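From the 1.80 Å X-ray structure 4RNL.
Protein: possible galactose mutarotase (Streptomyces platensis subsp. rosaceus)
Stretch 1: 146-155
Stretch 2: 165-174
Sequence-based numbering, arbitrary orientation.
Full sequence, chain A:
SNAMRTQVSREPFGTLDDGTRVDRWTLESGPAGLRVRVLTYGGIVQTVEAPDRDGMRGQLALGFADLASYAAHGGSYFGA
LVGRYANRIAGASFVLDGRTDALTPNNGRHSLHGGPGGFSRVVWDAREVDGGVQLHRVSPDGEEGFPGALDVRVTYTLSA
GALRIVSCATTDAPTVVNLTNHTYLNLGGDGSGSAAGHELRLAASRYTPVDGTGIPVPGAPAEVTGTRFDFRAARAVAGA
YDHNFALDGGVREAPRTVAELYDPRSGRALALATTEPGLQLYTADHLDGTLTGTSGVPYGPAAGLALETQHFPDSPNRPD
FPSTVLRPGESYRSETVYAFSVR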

# COMPACT_ATOMS: atom_id res chain seq x y z
N PHE A 146 -2.08 -20.18 2.56
CA PHE A 146 -2.09 -20.03 1.10
C PHE A 146 -1.25 -21.15 0.47
O PHE A 146 -0.15 -21.42 0.93
CB PHE A 146 -1.54 -18.66 0.70
CG PHE A 146 -2.40 -17.50 1.14
CD1 PHE A 146 -3.46 -17.07 0.35
CD2 PHE A 146 -2.15 -16.84 2.33
CE1 PHE A 146 -4.27 -16.01 0.75
CE2 PHE A 146 -2.95 -15.78 2.75
CZ PHE A 146 -4.01 -15.36 1.96
N PRO A 147 -1.78 -21.79 -0.58
CA PRO A 147 -1.05 -22.90 -1.21
C PRO A 147 0.04 -22.41 -2.16
O PRO A 147 -0.05 -21.31 -2.71
CB PRO A 147 -2.15 -23.64 -1.98
CG PRO A 147 -3.11 -22.55 -2.37
CD PRO A 147 -3.06 -21.52 -1.25
N GLY A 148 1.09 -23.20 -2.33
CA GLY A 148 2.14 -22.87 -3.27
C GLY A 148 3.24 -22.02 -2.67
O GLY A 148 2.98 -21.10 -1.89
N ALA A 149 4.48 -22.34 -3.03
CA ALA A 149 5.61 -21.48 -2.66
C ALA A 149 5.64 -20.30 -3.63
O ALA A 149 5.74 -20.49 -4.84
CB ALA A 149 6.91 -22.26 -2.74
N LEU A 150 5.55 -19.09 -3.08
CA LEU A 150 5.50 -17.88 -3.91
C LEU A 150 6.83 -17.14 -3.82
O LEU A 150 7.20 -16.65 -2.76
CB LEU A 150 4.34 -16.98 -3.46
CG LEU A 150 4.05 -15.78 -4.36
CD1 LEU A 150 3.42 -16.23 -5.68
CD2 LEU A 150 3.16 -14.75 -3.66
N ASP A 151 7.54 -17.07 -4.94
CA ASP A 151 8.83 -16.40 -5.03
C ASP A 151 8.57 -14.93 -5.38
O ASP A 151 8.17 -14.62 -6.50
CB ASP A 151 9.66 -17.06 -6.13
CG ASP A 151 11.13 -16.64 -6.11
OD1 ASP A 151 11.48 -15.73 -5.34
OD2 ASP A 151 11.93 -17.22 -6.86
N VAL A 152 8.79 -14.03 -4.43
CA VAL A 152 8.37 -12.64 -4.58
C VAL A 152 9.55 -11.68 -4.59
O VAL A 152 10.45 -11.79 -3.77
CB VAL A 152 7.43 -12.20 -3.43
CG1 VAL A 152 6.95 -10.76 -3.63
CG2 VAL A 152 6.25 -13.15 -3.30
N ARG A 153 9.52 -10.72 -5.53
CA ARG A 153 10.49 -9.64 -5.56
C ARG A 153 9.76 -8.32 -5.67
O ARG A 153 8.87 -8.16 -6.50
CB ARG A 153 11.45 -9.79 -6.75
CG ARG A 153 12.50 -10.85 -6.56
CD ARG A 153 13.45 -10.92 -7.73
NE ARG A 153 14.56 -11.82 -7.41
CZ ARG A 153 14.47 -13.15 -7.47
NH1 ARG A 153 13.34 -13.72 -7.84
NH2 ARG A 153 15.53 -13.89 -7.16
N VAL A 154 10.13 -7.37 -4.82
CA VAL A 154 9.52 -6.06 -4.85
C VAL A 154 10.64 -5.04 -4.95
O VAL A 154 11.55 -5.01 -4.12
CB VAL A 154 8.68 -5.80 -3.59
CG1 VAL A 154 8.09 -4.40 -3.62
CG2 VAL A 154 7.56 -6.83 -3.48
N THR A 155 10.60 -4.22 -6.00
CA THR A 155 11.71 -3.34 -6.30
C THR A 155 11.27 -1.90 -6.12
O THR A 155 10.30 -1.46 -6.75
CB THR A 155 12.23 -3.57 -7.73
OG1 THR A 155 12.59 -4.95 -7.88
CG2 THR A 155 13.46 -2.70 -8.00
N ILE A 165 7.36 1.43 -7.46
CA ILE A 165 7.39 0.12 -6.78
C ILE A 165 6.87 -0.94 -7.74
O ILE A 165 5.71 -0.88 -8.16
CB ILE A 165 6.52 0.10 -5.50
CG1 ILE A 165 6.97 1.20 -4.53
CG2 ILE A 165 6.65 -1.24 -4.80
CD1 ILE A 165 6.06 1.35 -3.29
N VAL A 166 7.72 -1.89 -8.11
CA VAL A 166 7.31 -2.97 -9.02
C VAL A 166 7.32 -4.27 -8.24
O VAL A 166 8.35 -4.62 -7.67
CB VAL A 166 8.26 -3.07 -10.23
CG1 VAL A 166 7.82 -4.21 -11.17
CG2 VAL A 166 8.31 -1.74 -10.97
N SER A 167 6.19 -4.97 -8.20
CA SER A 167 6.11 -6.23 -7.48
C SER A 167 6.00 -7.38 -8.48
O SER A 167 5.17 -7.33 -9.38
CB SER A 167 4.92 -6.23 -6.52
OG SER A 167 4.91 -5.05 -5.72
N CYS A 168 6.86 -8.39 -8.34
CA CYS A 168 6.88 -9.52 -9.27
C CYS A 168 6.78 -10.82 -8.48
O CYS A 168 7.29 -10.90 -7.36
CB CYS A 168 8.18 -9.53 -10.08
SG CYS A 168 8.36 -8.14 -11.24
N ALA A 169 6.11 -11.82 -9.04
CA ALA A 169 6.06 -13.12 -8.37
C ALA A 169 5.87 -14.27 -9.32
O ALA A 169 5.28 -14.12 -10.39
CB ALA A 169 4.95 -13.13 -7.32
N THR A 170 6.37 -15.44 -8.91
CA THR A 170 6.03 -16.70 -9.57
C THR A 170 5.69 -17.70 -8.49
O THR A 170 6.04 -17.50 -7.32
CB THR A 170 7.19 -17.25 -10.43
OG1 THR A 170 8.34 -17.47 -9.60
CG2 THR A 170 7.54 -16.29 -11.56
N THR A 171 5.01 -18.78 -8.86
CA THR A 171 4.56 -19.77 -7.88
C THR A 171 4.81 -21.18 -8.38
O THR A 171 4.87 -21.40 -9.59
CB THR A 171 3.06 -19.59 -7.59
OG1 THR A 171 2.68 -20.46 -6.51
CG2 THR A 171 2.21 -19.92 -8.83
N ASP A 172 4.99 -22.14 -7.47
CA ASP A 172 5.15 -23.53 -7.89
C ASP A 172 3.84 -24.33 -7.85
O ASP A 172 3.80 -25.52 -8.17
CB ASP A 172 6.28 -24.25 -7.13
CG ASP A 172 5.98 -24.48 -5.66
OD1 ASP A 172 4.86 -24.16 -5.19
OD2 ASP A 172 6.87 -25.01 -4.96
N ALA A 173 2.76 -23.66 -7.45
CA ALA A 173 1.43 -24.27 -7.46
C ALA A 173 0.38 -23.18 -7.51
O ALA A 173 0.65 -22.06 -7.06
CB ALA A 173 1.24 -25.15 -6.22
N PRO A 174 -0.82 -23.48 -8.05
CA PRO A 174 -1.86 -22.44 -8.13
C PRO A 174 -2.12 -21.78 -6.78
O PRO A 174 -2.17 -22.45 -5.74
CB PRO A 174 -3.10 -23.21 -8.60
CG PRO A 174 -2.53 -24.35 -9.40
CD PRO A 174 -1.25 -24.74 -8.69
O HOH W 1 10.49 -6.44 -8.89

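The contact is a pairing of two antiparallel β-strands, held by a regular backbone hydrogen-bond ladder and finished at one end by an aspartate side chain that takes over the role of a backbone acceptor. The strand axes, 150-155 and 165-171, approach to 4.6 Å with their N-to-C directions 166° apart, and 684 Å² of surface is buried between the stretches, both sides summed.

In the hydrogen-bonded pairs the CA atoms are the more widely spaced, Asp151 CA lying 5.3 Å from Thr170 CA, and each pair exchanges two bonds. Thr155 N donates to Val166 O (2.8 Å, 167° at the hydrogen) and Val166 N to Thr155 O (2.9 Å, 164°). Arg153 N reaches Cys168 O at 2.9 Å and 172°, while Cys168 N returns to Arg153 O at 2.7 Å and 168°. Asp151 N to Thr170 O measures 2.8 Å and Thr170 N to Asp151 O 3.1 Å, with lower angles of 152° and 156°. The intervening pairs, Leu150-Thr171, Val152-Ala169 and Val154-Ser167, bring their CA atoms to 4.3 to 4.5 Å, and here CA-H groups face carbonyl oxygens, as in Ala169 CA to Asp151 O at 3.2 Å.

Beyond Asp151 the pattern changes. Asp172 N still donates to Ala149 O (3.2 Å, 149°), but Ala149 N gives its hydrogen to the carboxylate oxygen Asp172 OD1 (2.8 Å, 153°). The p rotamer of Asp172 brings that oxygen within reach. Next to it, Gly148 has phi/psi of 89/139, a conformation that itself calls for glycine; an ideal CB would also lie 2.7 Å from Ala173 O and 2.9 Å from Thr171 OG1, both clashes. Thr171 OG1 donates to Ala173 O at 2.6 Å within its own stretch.

On the buried face, which carries Leu150, Val152, Val154, Ser167, Ala169 and Thr171, Leu150 CD1 packs 3.8 Å from Ala169 CB, and Val152 CG2 lies 4.2 Å from that same methyl. Val154 CG1 meets Ile165 CG2 at 3.7 Å, a diagonal contact with the residue two positions before its partner Ser167. The other face is more accessible and more polar. There, Asp151 OD1 and Arg153 NH1 form a long 3.7 Å salt bridge along one strand; the oxygen lies well out of the guanidinium plane, so the attraction is one of charge alone. Water 1 joins the strands, hydrogen-bonding to Thr155 OG1 at 2.8 Å and donating to Val166 O at 3.1 Å.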